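Local coordinates for protein acetyltransferase of GNAT family (Staphylococcus aureus subsp. aureus Mu50, PDB 3D8P) that probably transfers an acetyl group from acetyl-coenzyme A to an acceptor that has not been identified, as a member of the GNAT acetyltransferase family, at residues Q127-Y130 with S131-F135; L100-V103 with I104-K108; A58-N61 with H62-V66. One frame throughout, in Å; residues are numbered along the deposited sequence.

All three contacts are local and lie on one GNAT domain. Contacts 1 and 2 are neighbours: their centres are about 15 Å apart, and Leu100 of the helix 95-109 packs on the end of the helix 124-132, with its CD2 3.7 Å from Asn133 CB and 4.0 Å from Phe129 CE2. Contact 3, the turn of the hairpin 54-59/65-73, stands about 24 Å from contact 1 and 20 Å from contact 2, centre to centre, and touches neither. An ethanediol, probably from the crystallisation liquor, is hydrogen-bonded to Tyr130 of contact 1. None of the three contains the calcium ligands Asp34, Asp36 and Asp37.

Contact 1 of 3, residues Q127-Y130 with S131-F135; sequences QYFY and SNNGF. With EDO (1,2-ethanediol), chain F.
Tyr130 O takes two backbone hydrogen bonds from residues three and five positions on, Asn133 N at 3.0 Å and Phe135 N at 3.2 Å. The two donors approach from opposite faces of the carbonyl plane, the first from well above it, so this buried residue's carbonyl remains engaged where the helix runs out. Before that, Ser131 N reaches Gln127 O with an N-H...O angle of 168°, while Asn132 N is bonded less straight to Tyr128 O. Phe129 O accepts a side-chain bond, from Asn133 ND2 at 2.9 Å, with the oxygen close to the amide plane of the asparagine; a weak bond from Asn132 N adds to it. The same ND2 lies 3.2 Å from Phe129 CE1, over one face of the phenyl ring and displaced toward its rim, the amide and ring planes being 38° apart. With CG anti to the backbone N (chi1 173°), the Phe129 ring swings toward the C-terminal end of the helix, where the amide can lie against it. This is the C-terminal end of the helix 124-132, from which the chain passes through Gly134, with positive phi, into the strand 136-138. On the buried side the edge of the Tyr130 ring faces the Phe135 ring in a T-shaped pair, centroids 5.6 Å apart, and both rings pack on Leu117 of the strand 114-119. Tyr130 OH shares a hydrogen bond of 3.1 Å with ethanediol O2, and the diol is also bonded to Thr119 OG1 and Met84 O.

Contact 2 of 3, residues L100-V103 with I104-K108; sequences LDKV and IMTCK
Lys102 O is gripped twice by Thr106, by the hydroxyl OG1 at 2.6 Å and by the backbone N at 3.0 Å, the two donors arriving from opposite faces of the carbonyl plane. The hydroxyl can fold back on the preceding turn because OG1 sits beside its own backbone N (chi1 -49°), and Thr106 OG1 is the donor in that bond. Around it runs the ordinary helical series: Ile104 N to Leu100 O, Met105 N to Asp101 O, and Cys107 N to Val103 O at 2.8 Å. The Asp101 carboxylate finds its charged partner one turn back, in a salt bridge from Asp101 OD1 to Lys97 NZ.

Farther out, the Lys102 chain lies alongside Met105, a selenomethionine, both side chains running the same way. The terminal methyl of Met105, CE, comes to 3.7 Å from Lys102 NZ and also touches Lys102 CD, while the ammonium group makes a cation-pi contact with Trp56. On the buried side Leu100 CG meets the CD1 tip of Ile104 at 3.8 Å, and Val103 CG1 meets Cys107 SG at 4.0 Å. Val103, Ile104 and Cys107 all pack on Ile115, joining this helix, 95-109, to the strand 114-119 that follows it in the beta-alpha-beta unit begun by the strand 78-86. Chemically, the buried Thr106 hydroxyl is satisfied by a carbonyl of its own helix, the Asp101 charge is met by Lys97, and the Lys102 ammonium lies by an aromatic ring of the sheet.

Contact 3 of 3, residues A58-N61 with H62-V66; sequences AINN and HQNIV
The turn of the beta hairpin formed by the strands 54-59 and 65-73 is closed by backbone bonds and by the side chain of Asn60. Asn60 OD1 accepts a hydrogen bond from Asn64 N at 2.9 Å, the donor standing above the amide plane, and a weak one from His62 N at 3.0 Å. Chi1 of 66° sets CG between the backbone N and the carbonyl carbon, which carries the amide in over the loop. The backbone bonds are Gln63 N to Asn60 O, Asn60 N to Asn64 O, and Val66 N to Ala58 O at 2.8 Å with an N-H...O angle of 172°. Ile59 and Ile65 form an antiparallel non-hydrogen-bonded pair, and Ile59 CD1 reaches along Gln63 to 4.1 Å from its CB. Toward the tip, ND2 of Asn61 stands over one face of the His62 ring, 3.4 Å from His62 CD2, the amide plane turned 65° from the ring. Tyr13 and Glu16 tie the returning limb down, by bonds to Gln63 O and Ile65 N. Residues 60-63 make a type I turn followed by positive phi at Gln63, the type I plus G1 bulge loop of a 3:5 beta hairpin, with Asn60 OD1 as an added side-chain acceptor.

Contact 1 of 3, residues Q127-Y130 with S131-F135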
loop_
_atom_site.group_PDB
_atom_site.type_symbol
_atom_site.label_atom_id
_atom_site.label_comp_id
_atom_site.label_asym_id
_atom_site.label_seq_id
_atom_site.Cartn_x
_atom_site.Cartn_y
_atom_site.Cartn_z
ATOM N N GLN A 127 10.785 5.795 0.562
ATOM C CA GLN A 127 11.914 5.047 -0.056
ATOM C C GLN A 127 12.802 4.485 1.046
ATOM O O GLN A 127 13.122 3.313 1.049
ATOM C CB GLN A 127 12.813 5.940 -0.949
ATOM C CG GLN A 127 12.120 6.917 -1.926
ATOM C CD GLN A 127 11.330 6.227 -3.012
ATOM O OE1 GLN A 127 10.189 6.601 -3.293
ATOM N NE2 GLN A 127 11.916 5.214 -3.614
ATOM N N TYR A 128 13.207 5.350 1.973
ATOM C CA TYR A 128 13.993 4.935 3.121
ATOM C C TYR A 128 13.250 3.906 3.961
ATOM O O TYR A 128 13.866 2.972 4.472
ATOM C CB TYR A 128 14.335 6.127 3.992
ATOM C CG TYR A 128 15.134 7.198 3.294
ATOM C CD1 TYR A 128 16.302 6.889 2.594
ATOM C CD2 TYR A 128 14.754 8.537 3.379
ATOM C CE1 TYR A 128 17.058 7.886 1.974
ATOM C CE2 TYR A 128 15.506 9.542 2.771
ATOM C CZ TYR A 128 16.650 9.212 2.068
ATOM O OH TYR A 128 17.383 10.220 1.468
ATOM N N PHE A 129 11.934 4.078 4.108
ATOM C CA PHE A 129 11.121 3.101 4.835
ATOM C C PHE A 129 11.204 1.707 4.190
ATOM O O PHE A 129 11.440 0.715 4.874
ATOM C CB PHE A 129 9.644 3.536 4.912
ATOM C CG PHE A 129 8.741 2.480 5.498
ATOM C CD1 PHE A 129 8.639 2.319 6.874
ATOM C CD2 PHE A 129 8.030 1.626 4.673
ATOM C CE1 PHE A 129 7.827 1.331 7.421
ATOM C CE2 PHE A 129 7.211 0.637 5.207
ATOM C CZ PHE A 129 7.105 0.485 6.577
ATOM N N TYR A 130 11.008 1.636 2.879
ATOM C CA TYR A 130 11.065 0.343 2.190
ATOM C C TYR A 130 12.463 -0.264 2.305
ATOM O O TYR A 130 12.583 -1.433 2.605
ATOM C CB TYR A 130 10.642 0.463 0.725
ATOM C CG TYR A 130 9.246 1.008 0.536
ATOM C CD1 TYR A 130 8.163 0.404 1.148
ATOM C CD2 TYR A 130 9.003 2.112 -0.283
ATOM C CE1 TYR A 130 6.883 0.878 0.976
ATOM C CE2 TYR A 130 7.715 2.594 -0.456
ATOM C CZ TYR A 130 6.653 1.969 0.190
ATOM O OH TYR A 130 5.352 2.420 0.038
ATOM N N SER A 131 13.506 0.544 2.108
ATOM C CA SER A 131 14.877 0.088 2.218
ATOM C C SER A 131 15.226 -0.439 3.602
ATOM O O SER A 131 16.090 -1.302 3.744
ATOM C CB SER A 131 15.836 1.230 1.888
ATOM O OG SER A 131 15.729 1.604 0.527
ATOM N N ASN A 132 14.598 0.133 4.623
ATOM C CA ASN A 132 14.834 -0.258 6.007
ATOM C C ASN A 132 13.935 -1.415 6.450
ATOM O O ASN A 132 14.130 -1.959 7.546
ATOM C CB ASN A 132 14.617 0.941 6.933
ATOM C CG ASN A 132 15.680 2.008 6.766
ATOM O OD1 ASN A 132 16.812 1.726 6.392
ATOM N ND2 ASN A 132 15.316 3.245 7.058
ATOM N N ASN A 133 12.988 -1.800 5.590
ATOM C CA ASN A 133 12.055 -2.874 5.879
ATOM C C ASN A 133 12.050 -4.013 4.871
ATOM O O ASN A 133 10.996 -4.514 4.507
ATOM C CB ASN A 133 10.650 -2.295 6.129
ATOM C CG ASN A 133 10.569 -1.581 7.463
ATOM O OD1 ASN A 133 10.499 -2.222 8.509
ATOM N ND2 ASN A 133 10.628 -0.253 7.440
ATOM N N GLY A 134 13.243 -4.415 4.452
ATOM C CA GLY A 134 13.467 -5.651 3.695
ATOM C C GLY A 134 13.326 -5.591 2.190
ATOM O O GLY A 134 13.349 -6.623 1.532
ATOM N N PHE A 135 13.168 -4.388 1.648
ATOM C CA PHE A 135 12.975 -4.196 0.220
ATOM C C PHE A 135 14.279 -3.817 -0.459
ATOM O O PHE A 135 14.997 -2.950 0.015
ATOM C CB PHE A 135 11.926 -3.108 -0.072
ATOM C CG PHE A 135 10.527 -3.540 0.170
ATOM C CD1 PHE A 135 9.985 -3.485 1.448
ATOM C CD2 PHE A 135 9.734 -3.993 -0.896
ATOM C CE1 PHE A 135 8.678 -3.913 1.671
ATOM C CE2 PHE A 135 8.434 -4.397 -0.693
ATOM C CZ PHE A 135 7.900 -4.370 0.597
HETATM C C1 EDO F . 3.167 6.077 -1.174
HETATM O O1 EDO F . 2.210 5.025 -1.395
HETATM C C2 EDO F . 4.521 5.506 -0.793
HETATM O O2 EDO F . 5.108 4.810 -1.909
#

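Contact 2 of 3, residues L100-V103 with I104-K108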
loop_
_atom_site.group_PDB
_atom_site.type_symbol
_atom_site.label_atom_id
_atom_site.label_comp_id
_atom_site.label_asym_id
_atom_site.label_seq_id
_atom_site.Cartn_x
_atom_site.Cartn_y
_atom_site.Cartn_z
ATOM N N LEU A 100 2.659 -2.993 7.334
ATOM C CA LEU A 100 3.478 -3.916 6.557
ATOM C C LEU A 100 3.527 -5.314 7.157
ATOM O O LEU A 100 3.354 -6.305 6.460
ATOM C CB LEU A 100 4.899 -3.372 6.418
ATOM C CG LEU A 100 5.865 -4.089 5.471
ATOM C CD1 LEU A 100 5.233 -4.250 4.095
ATOM C CD2 LEU A 100 7.212 -3.325 5.422
ATOM N N ASP A 101 3.776 -5.384 8.455
ATOM C CA ASP A 101 3.775 -6.648 9.194
ATOM C C ASP A 101 2.485 -7.451 8.995
ATOM O O ASP A 101 2.525 -8.688 8.885
ATOM C CB ASP A 101 3.962 -6.369 10.700
ATOM C CG ASP A 101 5.407 -5.979 11.068
ATOM O OD1 ASP A 101 6.340 -6.194 10.256
ATOM O OD2 ASP A 101 5.606 -5.478 12.200
ATOM N N LYS A 102 1.347 -6.744 8.962
ATOM C CA LYS A 102 0.045 -7.367 8.756
ATOM C C LYS A 102 -0.024 -7.985 7.384
ATOM O O LYS A 102 -0.527 -9.088 7.212
ATOM C CB LYS A 102 -1.069 -6.335 8.911
ATOM C CG LYS A 102 -2.492 -6.888 8.818
ATOM C CD LYS A 102 -2.773 -7.912 9.883
ATOM C CE LYS A 102 -4.230 -8.246 9.944
ATOM N NZ LYS A 102 -4.491 -9.359 10.881
ATOM N N VAL A 103 0.445 -7.232 6.396
ATOM C CA VAL A 103 0.556 -7.720 5.019
ATOM C C VAL A 103 1.524 -8.932 4.963
ATOM O O VAL A 103 1.159 -9.973 4.442
ATOM C CB VAL A 103 0.974 -6.563 4.018
ATOM C CG1 VAL A 103 1.367 -7.096 2.645
ATOM C CG2 VAL A 103 -0.164 -5.542 3.860
ATOM N N ILE A 104 2.725 -8.818 5.530
ATOM C CA ILE A 104 3.691 -9.929 5.464
ATOM C C ILE A 104 3.122 -11.206 6.096
ATOM O O ILE A 104 3.200 -12.284 5.515
ATOM C CB ILE A 104 5.065 -9.516 6.035
ATOM C CG1 ILE A 104 5.735 -8.570 5.029
ATOM C CG2 ILE A 104 5.977 -10.748 6.285
ATOM C CD1 ILE A 104 6.797 -7.757 5.626
HETATM N N MSE A 105 2.500 -11.075 7.259
HETATM C CA MSE A 105 1.877 -12.222 7.927
HETATM C C MSE A 105 0.771 -12.840 7.069
HETATM O O MSE A 105 0.665 -14.056 6.971
HETATM C CB MSE A 105 1.296 -11.773 9.260
HETATM C CG MSE A 105 0.674 -12.858 10.076
HETATM SE SE MSE A 105 -0.886 -12.165 11.054
HETATM C CE MSE A 105 -2.110 -11.826 9.527
ATOM N N THR A 106 -0.057 -11.998 6.451
ATOM C CA THR A 106 -1.159 -12.483 5.616
ATOM C C THR A 106 -0.627 -13.143 4.343
ATOM O O THR A 106 -1.188 -14.124 3.870
ATOM C CB THR A 106 -2.164 -11.338 5.300
ATOM O OG1 THR A 106 -2.507 -10.663 6.519
ATOM C CG2 THR A 106 -3.450 -11.859 4.594
ATOM N N CYS A 107 0.457 -12.610 3.793
ATOM C CA CYS A 107 1.093 -13.200 2.625
ATOM C C CYS A 107 1.626 -14.596 2.945
ATOM O O CYS A 107 1.537 -15.508 2.119
ATOM C CB CYS A 107 2.265 -12.332 2.157
ATOM S SG CYS A 107 1.821 -10.834 1.336
ATOM N N LYS A 108 2.189 -14.765 4.136
ATOM C CA LYS A 108 2.689 -16.072 4.535
ATOM C C LYS A 108 1.561 -17.101 4.615
ATOM O O LYS A 108 1.713 -18.229 4.136
ATOM C CB LYS A 108 3.490 -15.981 5.838
ATOM C CG LYS A 108 4.804 -15.215 5.606
ATOM C CD LYS A 108 5.647 -15.077 6.864
ATOM C CE LYS A 108 6.998 -14.370 6.586
ATOM N NZ LYS A 108 7.750 -14.211 7.880
#

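Contact 3 of 3, residues A58-N61 with H62-V66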
loop_
_atom_site.group_PDB
_atom_site.type_symbol
_atom_site.label_atom_id
_atom_site.label_comp_id
_atom_site.label_asym_id
_atom_site.label_seq_id
_atom_site.Cartn_x
_atom_site.Cartn_y
_atom_site.Cartn_z
ATOM N N ALA A 58 -5.264 1.279 9.262
ATOM C CA ALA A 58 -4.850 1.589 10.620
ATOM C C ALA A 58 -5.836 2.663 11.053
ATOM O O ALA A 58 -6.027 3.669 10.340
ATOM C CB ALA A 58 -3.436 2.099 10.657
ATOM N N ILE A 59 -6.486 2.433 12.198
ATOM C CA ILE A 59 -7.498 3.330 12.688
ATOM C C ILE A 59 -7.217 3.740 14.138
ATOM O O ILE A 59 -6.637 2.991 14.920
ATOM C CB ILE A 59 -8.927 2.705 12.534
ATOM C CG1 ILE A 59 -9.080 1.442 13.395
ATOM C CG2 ILE A 59 -9.234 2.392 11.054
ATOM C CD1 ILE A 59 -10.532 0.919 13.513
ATOM N N ASN A 60 -7.648 4.938 14.493
ATOM C CA ASN A 60 -7.445 5.440 15.840
ATOM C C ASN A 60 -8.633 5.072 16.748
ATOM O O ASN A 60 -9.491 4.260 16.370
ATOM C CB ASN A 60 -7.163 6.950 15.785
ATOM C CG ASN A 60 -8.347 7.769 15.301
ATOM O OD1 ASN A 60 -9.454 7.262 15.126
ATOM N ND2 ASN A 60 -8.115 9.066 15.114
ATOM N N ASN A 61 -8.663 5.651 17.945
ATOM C CA ASN A 61 -9.709 5.385 18.936
ATOM C C ASN A 61 -11.109 5.797 18.476
ATOM O O ASN A 61 -12.108 5.242 18.929
ATOM C CB ASN A 61 -9.353 6.076 20.275
ATOM C CG ASN A 61 -9.371 7.616 20.184
ATOM O OD1 ASN A 61 -8.776 8.215 19.278
ATOM N ND2 ASN A 61 -10.061 8.258 21.134
ATOM N N HIS A 62 -11.170 6.777 17.580
ATOM C CA HIS A 62 -12.425 7.238 16.992
ATOM C C HIS A 62 -12.801 6.446 15.729
ATOM O O HIS A 62 -13.818 6.723 15.081
ATOM C CB HIS A 62 -12.317 8.731 16.719
ATOM C CG HIS A 62 -12.227 9.545 17.974
ATOM N ND1 HIS A 62 -13.319 9.773 18.788
ATOM C CD2 HIS A 62 -11.178 10.158 18.571
ATOM C CE1 HIS A 62 -12.949 10.502 19.825
ATOM N NE2 HIS A 62 -11.655 10.747 19.720
ATOM N N GLN A 63 -11.975 5.449 15.436
ATOM C CA GLN A 63 -12.106 4.544 14.291
ATOM C C GLN A 63 -11.911 5.241 12.920
ATOM O O GLN A 63 -12.408 4.786 11.878
ATOM C CB GLN A 63 -13.415 3.744 14.418
ATOM C CG GLN A 63 -13.468 3.003 15.759
ATOM C CD GLN A 63 -14.630 2.041 15.887
ATOM O OE1 GLN A 63 -14.856 1.210 15.008
ATOM N NE2 GLN A 63 -15.373 2.137 17.009
ATOM N N ASN A 64 -11.189 6.352 12.933
ATOM C CA ASN A 64 -10.852 7.029 11.699
ATOM C C ASN A 64 -9.544 6.513 11.156
ATOM O O ASN A 64 -8.673 6.100 11.908
ATOM C CB ASN A 64 -10.747 8.518 11.919
ATOM C CG ASN A 64 -12.080 9.130 12.244
ATOM O OD1 ASN A 64 -12.208 9.791 13.254
ATOM N ND2 ASN A 64 -13.094 8.876 11.402
ATOM N N ILE A 65 -9.415 6.592 9.842
ATOM C CA ILE A 65 -8.240 6.129 9.130
ATOM C C ILE A 65 -7.054 7.015 9.432
ATOM O O ILE A 65 -7.133 8.234 9.270
ATOM C CB ILE A 65 -8.479 6.121 7.560
ATOM C CG1 ILE A 65 -9.591 5.128 7.197
ATOM C CG2 ILE A 65 -7.156 5.776 6.819
ATOM C CD1 ILE A 65 -10.065 5.150 5.755
ATOM N N VAL A 66 -5.969 6.398 9.908
ATOM C CA VAL A 66 -4.696 7.091 10.091
ATOM C C VAL A 66 -3.592 6.426 9.228
ATOM O O VAL A 66 -2.489 6.939 9.133
ATOM C CB VAL A 66 -4.282 7.251 11.609
ATOM C CG1 VAL A 66 -5.320 8.071 12.384
ATOM C CG2 VAL A 66 -4.012 5.912 12.285
#